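Local structure of sulfur oxidation protein SOXB (Thermus thermophilus, 2WDD) at residues V258-D269 against G278-D289. The protein is a thiosulfohydrolase of the bacterial Sox sulfur-oxidation pathway that probably hydrolyses the sulfur-sulfur bond of cysteine S-thiosulfonate at a two-manganese centre. Numbering follows the deposited sequence.
Sequences VVLLSHNGMQLD and GIDLILSGHTHD. With MN (manganese (II) ion), chain H; MN (manganese (II) ion), chain G.
V258 is clasped through both its backbone polar atoms: its N donates to D280 OD2 (2.8 Å), met on the anti side of a carboxylate also salt-bridged to R251, and its O accepts from D280 N and L281 N. From here strands 258-262 and 281-284 run parallel, 15° apart, through L260 N to L281 O, L283 N to L260 O and S262 N to L283 O. L283, with CG anti to its carbonyl carbon (chi1 -63°), sends CD1 to V259 CG1 (3.9 Å), on the face packed against strand 29-34. This is a beta-alpha-beta unit whose helix 266-273 packs over the I282 and S284 side through M266 and D269. On that helix D269 OD1 takes the S262 hydroxyl and N264 ND2, while OD2 accepts from S284 OG in one of two deposited serine conformers. With an alanine here the S262 and S284 hydroxyls and the N264 amide would probably lose their carboxylate acceptors, and the start of the helix its tie to the two strand ends. M266 N donates almost straight to T287 OG1 (3.0 Å, 165°), which in turn donates to D289 OD2 from above the carboxylate plane. The M266 chain, bent at chi3, sets CE 3.4 Å from D289 OD2. Beyond the strands, H263 NE2 and H286 ND1 bind one manganese (2.2 and 2.3 Å), completed by D132, H163 and a water shared with the second manganese, which H288 binds.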
ATOM      1  N   VAL A 258     -20.377   7.152  13.328  1.00 13.29           N
ATOM      2  CA  VAL A 258     -19.111   7.763  12.945  1.00 11.97           C
ATOM      3  C   VAL A 258     -18.198   6.757  12.254  1.00 14.33           C
ATOM      4  O   VAL A 258     -17.922   5.688  12.791  1.00 13.70           O
ATOM      5  CB  VAL A 258     -18.416   8.391  14.174  1.00 14.72           C
ATOM      6  CG1 VAL A 258     -17.008   8.902  13.811  1.00 13.77           C
ATOM      7  CG2 VAL A 258     -19.270   9.523  14.751  1.00 14.99           C
ATOM      8  N   VAL A 259     -17.746   7.112  11.059  1.00 10.71           N
ATOM      9  CA  VAL A 259     -16.841   6.274  10.279  0.50  9.46           C
ATOM     10  C   VAL A 259     -15.514   7.014  10.166  1.00 14.09           C
ATOM     11  O   VAL A 259     -15.501   8.179   9.772  1.00 12.97           O
ATOM     12  CB  VAL A 259     -17.406   6.027   8.861  0.50 11.85           C
ATOM     13  CG1 VAL A 259     -16.440   5.161   8.028  0.50 11.81           C
ATOM     14  CG2 VAL A 259     -18.800   5.407   8.928  0.50 10.96           C
ATOM     15  N   LEU A 260     -14.409   6.343  10.490  1.00 11.42           N
ATOM     16  CA  LEU A 260     -13.091   6.956  10.336  1.00 10.21           C
ATOM     17  C   LEU A 260     -12.472   6.426   9.039  1.00 11.98           C
ATOM     18  O   LEU A 260     -12.248   5.233   8.923  1.00 10.12           O
ATOM     19  CB  LEU A 260     -12.167   6.614  11.515  1.00  9.92           C
ATOM     20  CG  LEU A 260     -10.736   7.167  11.393  1.00 12.85           C
ATOM     21  CD1 LEU A 260     -10.752   8.696  11.520  1.00 13.07           C
ATOM     22  CD2 LEU A 260      -9.828   6.562  12.442  1.00 12.18           C
ATOM     23  N   LEU A 261     -12.245   7.309   8.063  1.00 10.19           N
ATOM     24  CA  LEU A 261     -11.592   6.970   6.791  1.00  9.72           C
ATOM     25  C   LEU A 261     -10.122   7.220   7.104  1.00 11.70           C
ATOM     26  O   LEU A 261      -9.692   8.366   7.234  1.00 10.72           O
ATOM     27  CB  LEU A 261     -12.051   7.935   5.690  1.00  9.33           C
ATOM     28  CG  LEU A 261     -11.478   7.768   4.280  1.00 11.77           C
ATOM     29  CD1 LEU A 261     -11.733   6.367   3.734  1.00 10.36           C
ATOM     30  CD2 LEU A 261     -12.098   8.815   3.369  1.00 11.63           C
ATOM     31  N   SER A 262      -9.394   6.138   7.357  1.00  9.03           N
ATOM     32  CA  SER A 262      -8.043   6.216   7.892  1.00  8.57           C
ATOM     33  C   SER A 262      -6.893   5.818   6.989  1.00 10.74           C
ATOM     34  O   SER A 262      -6.988   4.864   6.205  1.00  9.93           O
ATOM     35  CB  SER A 262      -7.982   5.275   9.100  1.00 10.51           C
ATOM     36  OG  SER A 262      -6.759   5.396   9.800  1.00 11.62           O
ATOM     37  N   HIS A 263      -5.770   6.506   7.178  1.00  8.24           N
ATOM     38  CA  HIS A 263      -4.524   6.114   6.538  1.00  7.16           C
ATOM     39  C   HIS A 263      -3.462   5.970   7.631  1.00 10.51           C
ATOM     40  O   HIS A 263      -2.290   6.247   7.399  1.00 10.32           O
ATOM     41  CB  HIS A 263      -4.053   7.052   5.425  1.00  7.76           C
ATOM     42  CG  HIS A 263      -3.185   6.364   4.419  1.00  9.24           C
ATOM     43  ND1 HIS A 263      -3.663   5.914   3.204  1.00 10.32           N
ATOM     44  CD2 HIS A 263      -1.894   5.955   4.493  1.00  9.77           C
ATOM     45  CE1 HIS A 263      -2.695   5.272   2.569  1.00  9.50           C
ATOM     46  NE2 HIS A 263      -1.614   5.286   3.325  1.00  9.79           N
ATOM     47  N   ASN A 264      -3.875   5.500   8.807  1.00  9.14           N
ATOM     48  CA  ASN A 264      -2.940   5.290   9.915  1.00  9.18           C
ATOM     49  C   ASN A 264      -2.165   3.985   9.779  1.00 12.03           C
ATOM     50  O   ASN A 264      -1.086   3.854  10.356  1.00 10.32           O
ATOM     51  CB  ASN A 264      -3.685   5.174  11.262  1.00  9.64           C
ATOM     52  CG  ASN A 264      -4.192   6.500  11.797  1.00 17.33           C
ATOM     53  OD1 ASN A 264      -3.515   7.518  11.732  1.00 15.62           O
ATOM     54  ND2 ASN A 264      -5.360   6.456  12.442  1.00 16.14           N
ATOM     55  N   GLY A 265      -2.798   2.982   9.160  1.00 10.43           N
ATOM     56  CA  GLY A 265      -2.313   1.607   9.110  1.00 10.25           C
ATOM     57  C   GLY A 265      -3.275   0.806   9.986  1.00 12.42           C
ATOM     58  O   GLY A 265      -3.696   1.294  11.039  1.00 11.58           O
ATOM     59  N   MET A 266      -3.643  -0.403   9.571  1.00  8.06           N
ATOM     60  CA  MET A 266      -4.639  -1.158  10.322  1.00  7.74           C
ATOM     61  C   MET A 266      -4.347  -1.483  11.779  1.00 10.59           C
ATOM     62  O   MET A 266      -5.273  -1.512  12.586  1.00  9.52           O
ATOM     63  CB  MET A 266      -5.111  -2.390   9.558  1.00  9.17           C
ATOM     64  CG  MET A 266      -6.454  -2.901  10.051  1.00 10.26           C
ATOM     65  SD  MET A 266      -7.131  -4.177   8.969  1.00 11.79           S
ATOM     66  CE  MET A 266      -6.002  -5.535   9.211  1.00 10.39           C
ATOM     67  N   GLN A 267      -3.091  -1.756  12.124  1.00  8.96           N
ATOM     68  CA  GLN A 267      -2.774  -2.097  13.508  1.00  8.49           C
ATOM     69  C   GLN A 267      -2.904  -0.862  14.382  1.00 12.64           C
ATOM     70  O   GLN A 267      -3.399  -0.937  15.511  1.00 12.62           O
ATOM     71  CB  GLN A 267      -1.370  -2.687  13.618  1.00  8.93           C
ATOM     72  CG  GLN A 267      -1.176  -3.940  12.754  1.00  9.67           C
ATOM     73  CD  GLN A 267      -2.242  -4.991  13.021  1.00 14.19           C
ATOM     74  OE1 GLN A 267      -2.465  -5.382  14.168  1.00 11.24           O
ATOM     75  NE2 GLN A 267      -2.898  -5.461  11.962  1.00 11.91           N
ATOM     76  N   LEU A 268      -2.495   0.284  13.854  1.00  9.98           N
ATOM     77  CA  LEU A 268      -2.656   1.523  14.600  1.00 10.63           C
ATOM     78  C   LEU A 268      -4.151   1.836  14.747  1.00 13.03           C
ATOM     79  O   LEU A 268      -4.610   2.254  15.807  1.00 13.00           O
ATOM     80  CB  LEU A 268      -1.902   2.661  13.923  1.00 10.62           C
ATOM     81  CG  LEU A 268      -2.001   4.031  14.590  1.00 13.35           C
ATOM     82  CD1 LEU A 268      -1.701   3.943  16.098  1.00 13.41           C
ATOM     83  CD2 LEU A 268      -1.038   4.995  13.892  1.00 15.46           C
ATOM     84  N   ASP A 269      -4.924   1.598  13.692  1.00  9.74           N
ATOM     85  CA  ASP A 269      -6.360   1.802  13.784  1.00  9.59           C
ATOM     86  C   ASP A 269      -6.944   0.906  14.878  1.00 13.75           C
ATOM     87  O   ASP A 269      -7.848   1.328  15.605  1.00 12.18           O
ATOM     88  CB  ASP A 269      -7.033   1.468  12.456  1.00 10.73           C
ATOM     89  CG  ASP A 269      -6.836   2.548  11.408  1.00 12.66           C
ATOM     90  OD1 ASP A 269      -6.638   3.726  11.791  1.00 13.30           O
ATOM     91  OD2 ASP A 269      -6.961   2.222  10.205  1.00 12.58           O
ATOM     92  N   GLY A 278     -16.523   6.171  20.537  1.00 16.31           N
ATOM     93  CA  GLY A 278     -17.427   6.655  19.515  1.00 16.03           C
ATOM     94  C   GLY A 278     -17.138   6.416  18.048  1.00 18.57           C
ATOM     95  O   GLY A 278     -17.860   6.938  17.195  1.00 18.75           O
ATOM     96  N   ILE A 279     -16.094   5.652  17.738  1.00 14.59           N
ATOM     97  CA  ILE A 279     -15.826   5.334  16.339  1.00 13.93           C
ATOM     98  C   ILE A 279     -16.534   4.009  16.076  1.00 15.38           C
ATOM     99  O   ILE A 279     -16.217   3.005  16.707  1.00 16.88           O
ATOM    100  CB  ILE A 279     -14.327   5.215  16.022  1.00 16.72           C
ATOM    101  CG1 ILE A 279     -13.617   6.545  16.305  1.00 16.80           C
ATOM    102  CG2 ILE A 279     -14.158   4.815  14.573  1.00 17.85           C
ATOM    103  CD1 ILE A 279     -12.132   6.522  15.993  1.00 20.49           C
ATOM    104  N   ASP A 280     -17.499   4.017  15.168  1.00 11.04           N
ATOM    105  CA  ASP A 280     -18.278   2.820  14.883  1.00 10.89           C
ATOM    106  C   ASP A 280     -17.663   1.921  13.825  1.00 13.85           C
ATOM    107  O   ASP A 280     -17.790   0.702  13.883  1.00 12.75           O
ATOM    108  CB  ASP A 280     -19.703   3.198  14.497  1.00 12.57           C
ATOM    109  CG  ASP A 280     -20.380   4.035  15.567  1.00 15.85           C
ATOM    110  OD1 ASP A 280     -20.355   3.610  16.747  1.00 15.20           O
ATOM    111  OD2 ASP A 280     -20.825   5.161  15.249  1.00 19.30           O
ATOM    112  N   LEU A 281     -16.994   2.532  12.856  1.00 10.83           N
ATOM    113  CA  LEU A 281     -16.392   1.785  11.775  1.00 10.17           C
ATOM    114  C   LEU A 281     -15.124   2.511  11.360  1.00 11.97           C
ATOM    115  O   LEU A 281     -15.100   3.742  11.334  1.00 11.13           O
ATOM    116  CB  LEU A 281     -17.348   1.766  10.581  1.00  9.87           C
ATOM    117  CG  LEU A 281     -16.833   1.214   9.246  1.00 12.94           C
ATOM    118  CD1 LEU A 281     -16.531  -0.276   9.383  1.00 13.51           C
ATOM    119  CD2 LEU A 281     -17.846   1.461   8.114  1.00 12.96           C
ATOM    120  N   ILE A 282     -14.087   1.748  11.030  1.00  9.40           N
ATOM    121  CA  ILE A 282     -12.834   2.312  10.515  1.00  8.93           C
ATOM    122  C   ILE A 282     -12.594   1.645   9.169  1.00 11.28           C
ATOM    123  O   ILE A 282     -12.636   0.411   9.082  1.00  9.73           O
ATOM    124  CB  ILE A 282     -11.605   2.066  11.435  1.00 10.64           C
ATOM    125  CG1 ILE A 282     -11.785   2.765  12.784  1.00 10.76           C
ATOM    126  CG2 ILE A 282     -10.325   2.617  10.762  1.00 10.10           C
ATOM    127  CD1 ILE A 282     -10.755   2.382  13.832  1.00 11.62           C
ATOM    128  N   LEU A 283     -12.341   2.460   8.144  1.00  9.13           N
ATOM    129  CA  LEU A 283     -11.988   2.013   6.796  1.00  8.53           C
ATOM    130  C   LEU A 283     -10.464   2.226   6.818  1.00 11.25           C
ATOM    131  O   LEU A 283      -9.979   3.365   6.799  1.00 10.19           O
ATOM    132  CB  LEU A 283     -12.681   2.882   5.738  1.00  7.78           C
ATOM    133  CG  LEU A 283     -14.218   2.766   5.800  1.00 10.27           C
ATOM    134  CD1 LEU A 283     -14.902   3.688   4.799  1.00 10.72           C
ATOM    135  CD2 LEU A 283     -14.676   1.296   5.619  1.00 13.67           C
ATOM    136  N   SER A 284      -9.738   1.115   6.940  1.00  8.76           N
ATOM    137  CA  SER A 284      -8.287   1.126   7.132  0.50  7.82           C
ATOM    138  C   SER A 284      -7.441   0.973   5.881  1.00 11.07           C
ATOM    139  O   SER A 284      -7.376  -0.111   5.293  1.00 10.37           O
ATOM    140  CB  SER A 284      -7.871   0.017   8.117  0.50  8.32           C
ATOM    141  OG  SER A 284      -8.400   0.204   9.418  0.50  8.26           O
ATOM    142  N   GLY A 285      -6.740   2.041   5.519  1.00  7.82           N
ATOM    143  CA  GLY A 285      -5.822   2.017   4.393  1.00  7.76           C
ATOM    144  C   GLY A 285      -4.402   1.835   4.903  1.00 10.69           C
ATOM    145  O   GLY A 285      -4.186   1.436   6.040  1.00  8.85           O
ATOM    146  N   HIS A 286      -3.435   2.154   4.045  1.00  8.34           N
ATOM    147  CA  HIS A 286      -2.011   2.117   4.377  1.00  7.92           C
ATOM    148  C   HIS A 286      -1.315   0.764   4.425  1.00 10.16           C
ATOM    149  O   HIS A 286      -0.221   0.588   3.879  1.00  9.55           O
ATOM    150  CB  HIS A 286      -1.679   2.914   5.638  1.00  7.99           C
ATOM    151  CG  HIS A 286      -0.202   3.020   5.878  1.00 10.60           C
ATOM    152  ND1 HIS A 286       0.641   3.666   4.997  1.00 11.37           N
ATOM    153  CD2 HIS A 286       0.592   2.470   6.826  1.00 11.45           C
ATOM    154  CE1 HIS A 286       1.889   3.531   5.407  1.00 10.72           C
ATOM    155  NE2 HIS A 286       1.890   2.817   6.520  1.00 11.10           N
ATOM    156  N   THR A 287      -1.900  -0.179   5.148  1.00  7.88           N
ATOM    157  CA  THR A 287      -1.275  -1.483   5.274  1.00  6.61           C
ATOM    158  C   THR A 287      -1.615  -2.457   4.129  1.00  9.24           C
ATOM    159  O   THR A 287      -1.030  -3.547   4.044  1.00  9.02           O
ATOM    160  CB  THR A 287      -1.509  -2.093   6.670  1.00 10.34           C
ATOM    161  OG1 THR A 287      -2.867  -1.861   7.072  1.00  9.65           O
ATOM    162  CG2 THR A 287      -0.571  -1.454   7.703  1.00  8.84           C
ATOM    163  N   HIS A 288      -2.466  -2.017   3.202  1.00  7.76           N
ATOM    164  CA  HIS A 288      -2.804  -2.794   2.011  1.00  7.57           C
ATOM    165  C   HIS A 288      -3.418  -4.151   2.369  1.00  9.66           C
ATOM    166  O   HIS A 288      -3.234  -5.139   1.651  1.00 10.72           O
ATOM    167  CB  HIS A 288      -1.557  -2.999   1.131  1.00  7.17           C
ATOM    168  CG  HIS A 288      -0.979  -1.731   0.564  1.00  9.10           C
ATOM    169  ND1 HIS A 288      -0.130  -1.723  -0.523  1.00  9.93           N
ATOM    170  CD2 HIS A 288      -1.133  -0.434   0.927  1.00  9.72           C
ATOM    171  CE1 HIS A 288       0.214  -0.475  -0.805  1.00  9.59           C
ATOM    172  NE2 HIS A 288      -0.389   0.326   0.053  1.00  9.63           N
ATOM    173  N   ASP A 289      -4.170  -4.184   3.469  1.00  7.18           N
ATOM    174  CA  ASP A 289      -4.805  -5.417   3.938  1.00  7.28           C
ATOM    175  C   ASP A 289      -6.119  -5.738   3.233  1.00 10.38           C
ATOM    176  O   ASP A 289      -6.719  -4.878   2.569  1.00  8.07           O
ATOM    177  CB  ASP A 289      -5.058  -5.300   5.444  1.00  8.96           C
ATOM    178  CG  ASP A 289      -3.774  -5.357   6.253  1.00 11.08           C
ATOM    179  OD1 ASP A 289      -3.018  -6.332   6.066  1.00 12.71           O
ATOM    180  OD2 ASP A 289      -3.521  -4.457   7.079  1.00 11.98           O
TER
HETATM  181 MN    MN H1581       0.394   4.606   2.900  0.90  7.88          MN
HETATM  182 MN    MN G1580      -0.111   2.526   0.225  0.90  8.37          MN
HETATM  183  O   HOH W   1      -5.379   2.907   8.133  1.00  9.12           O
HETATM  184  O   HOH W   2      -1.951  -4.485   9.410  1.00 13.47           O
HETATM  185  O   HOH W   3       0.625   2.636   2.169  0.75  7.96           O